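Local coordinates for UDP-N-acetylglucosamine 2-epimerase (PDB 4NES), which probably catalyses the reversible C-2 epimerization of UDP-N-acetylglucosamine to UDP-N-acetylmannosamine, the activated donor of ManNAc residues, at residues A[17-29]-A[352-364]. Sequence-based numbering, arbitrary orientation.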
loop_
_atom_site.group_PDB
_atom_site.type_symbol
_atom_site.label_atom_id
_atom_site.label_comp_id
_atom_site.label_asym_id
_atom_site.label_seq_id
_atom_site.Cartn_x
_atom_site.Cartn_y
_atom_site.Cartn_z
ATOM N N SER A 17 21.475 7.565 9.325
ATOM C CA SER A 17 22.881 7.953 9.480
ATOM C C SER A 17 23.859 6.784 9.733
ATOM O O SER A 17 24.954 6.776 9.154
ATOM C CB SER A 17 23.065 9.120 10.478
ATOM O OG SER A 17 22.855 8.762 11.835
ATOM N N PRO A 18 23.475 5.781 10.552
ATOM C CA PRO A 18 24.412 4.660 10.713
ATOM C C PRO A 18 24.551 3.808 9.458
ATOM O O PRO A 18 25.609 3.183 9.258
ATOM C CB PRO A 18 23.790 3.837 11.842
ATOM C CG PRO A 18 22.932 4.830 12.609
ATOM C CD PRO A 18 22.380 5.725 11.544
ATOM N N ILE A 19 23.509 3.755 8.632
ATOM C CA ILE A 19 23.593 3.042 7.359
ATOM C C ILE A 19 24.510 3.782 6.390
ATOM O O ILE A 19 25.368 3.173 5.720
ATOM C CB ILE A 19 22.190 2.819 6.768
ATOM C CG1 ILE A 19 21.477 1.761 7.606
ATOM C CG2 ILE A 19 22.281 2.389 5.311
ATOM C CD1 ILE A 19 19.983 1.709 7.386
ATOM N N ILE A 20 24.371 5.101 6.350
ATOM C CA ILE A 20 25.275 5.936 5.571
ATOM C C ILE A 20 26.724 5.778 6.042
ATOM O O ILE A 20 27.627 5.628 5.202
ATOM C CB ILE A 20 24.815 7.410 5.598
ATOM C CG1 ILE A 20 23.492 7.531 4.830
ATOM C CG2 ILE A 20 25.898 8.345 5.042
ATOM C CD1 ILE A 20 22.720 8.814 5.075
ATOM N N ARG A 21 26.960 5.768 7.355
ATOM C CA ARG A 21 28.319 5.562 7.889
ATOM C C ARG A 21 28.903 4.242 7.381
ATOM O O ARG A 21 30.080 4.159 6.974
ATOM C CB ARG A 21 28.307 5.556 9.421
ATOM C CG ARG A 21 28.152 6.921 10.099
ATOM C CD ARG A 21 29.417 7.772 9.992
ATOM N NE ARG A 21 29.453 8.535 8.749
ATOM C CZ ARG A 21 28.839 9.702 8.571
ATOM N NH1 ARG A 21 28.145 10.253 9.561
ATOM N NH2 ARG A 21 28.918 10.322 7.405
ATOM N N ALA A 22 28.068 3.210 7.373
ATOM C CA ALA A 22 28.507 1.898 6.913
ATOM C C ALA A 22 28.758 1.869 5.405
ATOM O O ALA A 22 29.763 1.312 4.954
ATOM C CB ALA A 22 27.511 0.834 7.312
ATOM N N LEU A 23 27.859 2.463 4.622
ATOM C CA LEU A 23 28.032 2.539 3.173
ATOM C C LEU A 23 29.312 3.261 2.762
ATOM O O LEU A 23 29.927 2.909 1.748
ATOM C CB LEU A 23 26.836 3.226 2.518
ATOM C CG LEU A 23 25.546 2.419 2.469
ATOM C CD1 LEU A 23 24.357 3.311 2.118
ATOM C CD2 LEU A 23 25.679 1.285 1.462
ATOM N N GLU A 24 29.705 4.270 3.536
ATOM C CA GLU A 24 30.917 5.037 3.248
ATOM C C GLU A 24 32.181 4.197 3.328
ATOM O O GLU A 24 33.209 4.567 2.759
ATOM C CB GLU A 24 31.035 6.227 4.197
ATOM C CG GLU A 24 30.086 7.356 3.885
ATOM C CD GLU A 24 30.078 8.393 4.988
ATOM O OE1 GLU A 24 30.708 8.134 6.035
ATOM O OE2 GLU A 24 29.443 9.451 4.806
ATOM N N LYS A 25 32.112 3.073 4.029
ATOM C CA LYS A 25 33.274 2.190 4.169
ATOM C C LYS A 25 33.299 1.104 3.099
ATOM O O LYS A 25 34.099 0.169 3.182
ATOM C CB LYS A 25 33.260 1.511 5.530
ATOM C CG LYS A 25 33.256 2.480 6.699
ATOM C CD LYS A 25 33.175 1.735 8.021
ATOM C CE LYS A 25 33.256 2.699 9.195
ATOM N NZ LYS A 25 32.173 3.733 9.167
ATOM N N THR A 26 32.428 1.218 2.103
ATOM C CA THR A 26 32.340 0.210 1.053
ATOM C C THR A 26 32.582 0.801 -0.324
ATOM O O THR A 26 32.703 2.017 -0.485
ATOM C CB THR A 26 30.943 -0.451 1.016
ATOM O OG1 THR A 26 29.992 0.450 0.428
ATOM C CG2 THR A 26 30.486 -0.860 2.399
ATOM N N ASN A 27 32.626 -0.075 -1.328
ATOM C CA ASN A 27 32.720 0.335 -2.721
ATOM C C ASN A 27 31.356 0.463 -3.405
ATOM O O ASN A 27 31.274 0.574 -4.633
ATOM C CB ASN A 27 33.561 -0.682 -3.493
ATOM C CG ASN A 27 34.070 -0.137 -4.805
ATOM O OD1 ASN A 27 34.635 0.957 -4.861
ATOM N ND2 ASN A 27 33.861 -0.893 -5.879
ATOM N N ILE A 28 30.283 0.450 -2.619
ATOM C CA ILE A 28 28.936 0.465 -3.186
ATOM C C ILE A 28 28.650 1.829 -3.814
ATOM O O ILE A 28 29.016 2.870 -3.258
ATOM C CB ILE A 28 27.878 0.117 -2.105
ATOM C CG1 ILE A 28 28.086 -1.321 -1.612
ATOM C CG2 ILE A 28 26.467 0.312 -2.635
ATOM C CD1 ILE A 28 27.406 -1.621 -0.301
ATOM N N ASP A 29 28.030 1.808 -4.990
ATOM C CA ASP A 29 27.539 3.014 -5.643
ATOM C C ASP A 29 26.172 3.363 -5.050
ATOM O O ASP A 29 25.186 2.667 -5.295
ATOM C CB ASP A 29 27.413 2.751 -7.145
ATOM C CG ASP A 29 26.871 3.940 -7.913
ATOM O OD1 ASP A 29 26.982 5.081 -7.421
ATOM O OD2 ASP A 29 26.350 3.721 -9.028
ATOM N N LYS A 352 25.274 -1.941 16.240
ATOM C CA LYS A 352 25.958 -2.205 14.985
ATOM C C LYS A 352 24.962 -2.634 13.916
ATOM O O LYS A 352 25.299 -3.345 12.975
ATOM C CB LYS A 352 27.057 -3.256 15.179
ATOM C CG LYS A 352 28.155 -2.804 16.139
ATOM C CD LYS A 352 29.254 -3.842 16.268
ATOM C CE LYS A 352 30.264 -3.453 17.347
ATOM N NZ LYS A 352 31.163 -2.340 16.937
ATOM N N SER A 353 23.732 -2.163 14.051
ATOM C CA SER A 353 22.670 -2.502 13.110
ATOM C C SER A 353 22.930 -1.972 11.705
ATOM O O SER A 353 22.629 -2.644 10.721
ATOM C CB SER A 353 21.344 -1.964 13.626
ATOM O OG SER A 353 21.067 -2.519 14.896
ATOM N N GLY A 354 23.458 -0.756 11.607
ATOM C CA GLY A 354 23.760 -0.178 10.306
ATOM C C GLY A 354 24.737 -1.031 9.523
ATOM O O GLY A 354 24.521 -1.316 8.349
ATOM N N GLU A 355 25.808 -1.460 10.176
ATOM C CA GLU A 355 26.798 -2.296 9.509
ATOM C C GLU A 355 26.194 -3.633 9.096
ATOM O O GLU A 355 26.482 -4.127 8.008
ATOM C CB GLU A 355 28.028 -2.476 10.400
ATOM C CG GLU A 355 28.925 -1.231 10.482
ATOM C CD GLU A 355 29.843 -1.053 9.285
ATOM O OE1 GLU A 355 29.795 -1.880 8.349
ATOM O OE2 GLU A 355 30.635 -0.084 9.290
ATOM N N ARG A 356 25.350 -4.209 9.950
ATOM C CA ARG A 356 24.742 -5.505 9.637
ATOM C C ARG A 356 23.803 -5.401 8.433
ATOM O O ARG A 356 23.810 -6.263 7.554
ATOM C CB ARG A 356 24.000 -6.069 10.846
ATOM C CG ARG A 356 23.164 -7.310 10.550
ATOM C CD ARG A 356 23.907 -8.614 10.810
ATOM N NE ARG A 356 22.966 -9.730 10.899
ATOM C CZ ARG A 356 22.738 -10.614 9.937
ATOM N NH1 ARG A 356 23.401 -10.539 8.803
ATOM N NH2 ARG A 356 21.835 -11.573 10.122
ATOM N N ILE A 357 23.022 -4.327 8.390
ATOM C CA ILE A 357 22.123 -4.066 7.265
ATOM C C ILE A 357 22.886 -3.962 5.952
ATOM O O ILE A 357 22.511 -4.592 4.959
ATOM C CB ILE A 357 21.309 -2.795 7.516
ATOM C CG1 ILE A 357 20.245 -3.082 8.575
ATOM C CG2 ILE A 357 20.631 -2.316 6.226
ATOM C CD1 ILE A 357 19.573 -1.828 9.130
ATOM N N VAL A 358 23.980 -3.207 5.948
ATOM C CA VAL A 358 24.775 -3.066 4.736
ATOM C C VAL A 358 25.413 -4.398 4.320
ATOM O O VAL A 358 25.480 -4.710 3.130
ATOM C CB VAL A 358 25.820 -1.932 4.883
ATOM C CG1 VAL A 358 26.752 -1.875 3.689
ATOM C CG2 VAL A 358 25.117 -0.600 5.021
ATOM N N ARG A 359 25.876 -5.193 5.286
ATOM C CA ARG A 359 26.412 -6.519 4.963
ATOM C C ARG A 359 25.348 -7.408 4.313
ATOM O O ARG A 359 25.610 -8.065 3.303
ATOM C CB ARG A 359 27.001 -7.203 6.205
ATOM C CG ARG A 359 27.637 -8.556 5.898
ATOM C CD ARG A 359 28.148 -9.228 7.177
ATOM N NE ARG A 359 28.511 -10.628 6.955
ATOM C CZ ARG A 359 29.718 -11.038 6.580
ATOM N NH1 ARG A 359 30.685 -10.155 6.377
ATOM N NH2 ARG A 359 29.960 -12.332 6.406
ATOM N N ILE A 360 24.145 -7.413 4.877
ATOM C CA ILE A 360 23.060 -8.214 4.312
ATOM C C ILE A 360 22.733 -7.795 2.882
ATOM O O ILE A 360 22.545 -8.650 2.007
ATOM C CB ILE A 360 21.794 -8.182 5.204
ATOM C CG1 ILE A 360 22.069 -8.921 6.513
ATOM C CG2 ILE A 360 20.587 -8.810 4.485
ATOM C CD1 ILE A 360 21.073 -8.636 7.629
ATOM N N LEU A 361 22.687 -6.489 2.629
ATOM C CA LEU A 361 22.363 -6.006 1.293
ATOM C C LEU A 361 23.492 -6.325 0.327
ATOM O O LEU A 361 23.247 -6.581 -0.845
ATOM C CB LEU A 361 22.077 -4.505 1.305
ATOM C CG LEU A 361 20.832 -4.082 2.077
ATOM C CD1 LEU A 361 20.749 -2.564 2.075
ATOM C CD2 LEU A 361 19.574 -4.701 1.475
ATOM N N THR A 362 24.727 -6.333 0.825
ATOM C CA THR A 362 25.874 -6.667 -0.010
ATOM C C THR A 362 25.802 -8.116 -0.482
ATOM O O THR A 362 25.985 -8.404 -1.671
ATOM C CB THR A 362 27.191 -6.429 0.738
ATOM O OG1 THR A 362 27.317 -5.034 1.029
ATOM C CG2 THR A 362 28.388 -6.865 -0.104
ATOM N N TYR A 363 25.517 -9.030 0.444
ATOM C CA TYR A 363 25.462 -10.451 0.101
ATOM C C TYR A 363 24.155 -10.829 -0.592
ATOM O O TYR A 363 24.151 -11.682 -1.489
ATOM C CB TYR A 363 25.672 -11.323 1.339
ATOM C CG TYR A 363 27.116 -11.445 1.787
ATOM C CD1 TYR A 363 27.720 -10.451 2.538
ATOM C CD2 TYR A 363 27.864 -12.572 1.477
ATOM C CE1 TYR A 363 29.035 -10.565 2.964
ATOM C CE2 TYR A 363 29.177 -12.696 1.893
ATOM C CZ TYR A 363 29.758 -11.689 2.633
ATOM O OH TYR A 363 31.063 -11.807 3.052
ATOM N N GLY A 364 23.055 -10.198 -0.188
ATOM C CA GLY A 364 21.744 -10.514 -0.733
ATOM C C GLY A 364 21.096 -11.698 -0.037
ATOM O O GLY A 364 21.739 -12.381 0.767
HETATM O O HOH W 1 30.545 -1.067 6.153
HETATM O O HOH W 2 30.065 2.069 10.393
#
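V358 meets A22, I19, L23, T26 and I28 with its two methyls, a compact example of how one branched side chain can join a helix and the turn after it. L23 lies against both methyls. CG2 is 3.6 Å from A22 CB and also touches I19; CG1, set anti to the backbone N (chi1 174°), also reaches the turn, where I28 runs alongside V358 in the opposite sense and T26 CG2 meets V358 CG1 tip to tip at 4.1 Å. Upstream, I19 crosses I357 at about a right angle, with I19 CG1 over the bare backbone of G354. There a CB would collide with P18 O, and the CA atoms of I19 and G354 come within 4.4 Å of each other.

No direct hydrogen bond crosses the contact; waters lie between the polar groups. E355, bent at chi2 (-80°), folds its carboxylate over A22 CB; a water lies between OE1 and A22 O, and another between OE2 and K25 NZ, though both sit doubtfully close to the carboxylate. K25 NZ and E355 OE2 are themselves 4.1 Å apart. Within its own segment, K25 NZ donates to R21 O.

At the end of the L23 to T26 turn, T26 OG1 donates to L23 O and accepts from I28 N at 3.1 Å, an ST turn. A valine in place of T26 would remove OG1 and probably leave I28 N without its acceptor and L23 O short of a donor, freeing the turn to shift.

Helix 353-363 crosses segment 17-23 of helix 10-23 at -58°, its first turn also bonded to D173. The arrangement is characteristic of the GT-B fold, whose C-terminal helix returns to pack on the N-terminal Rossmann-like domain.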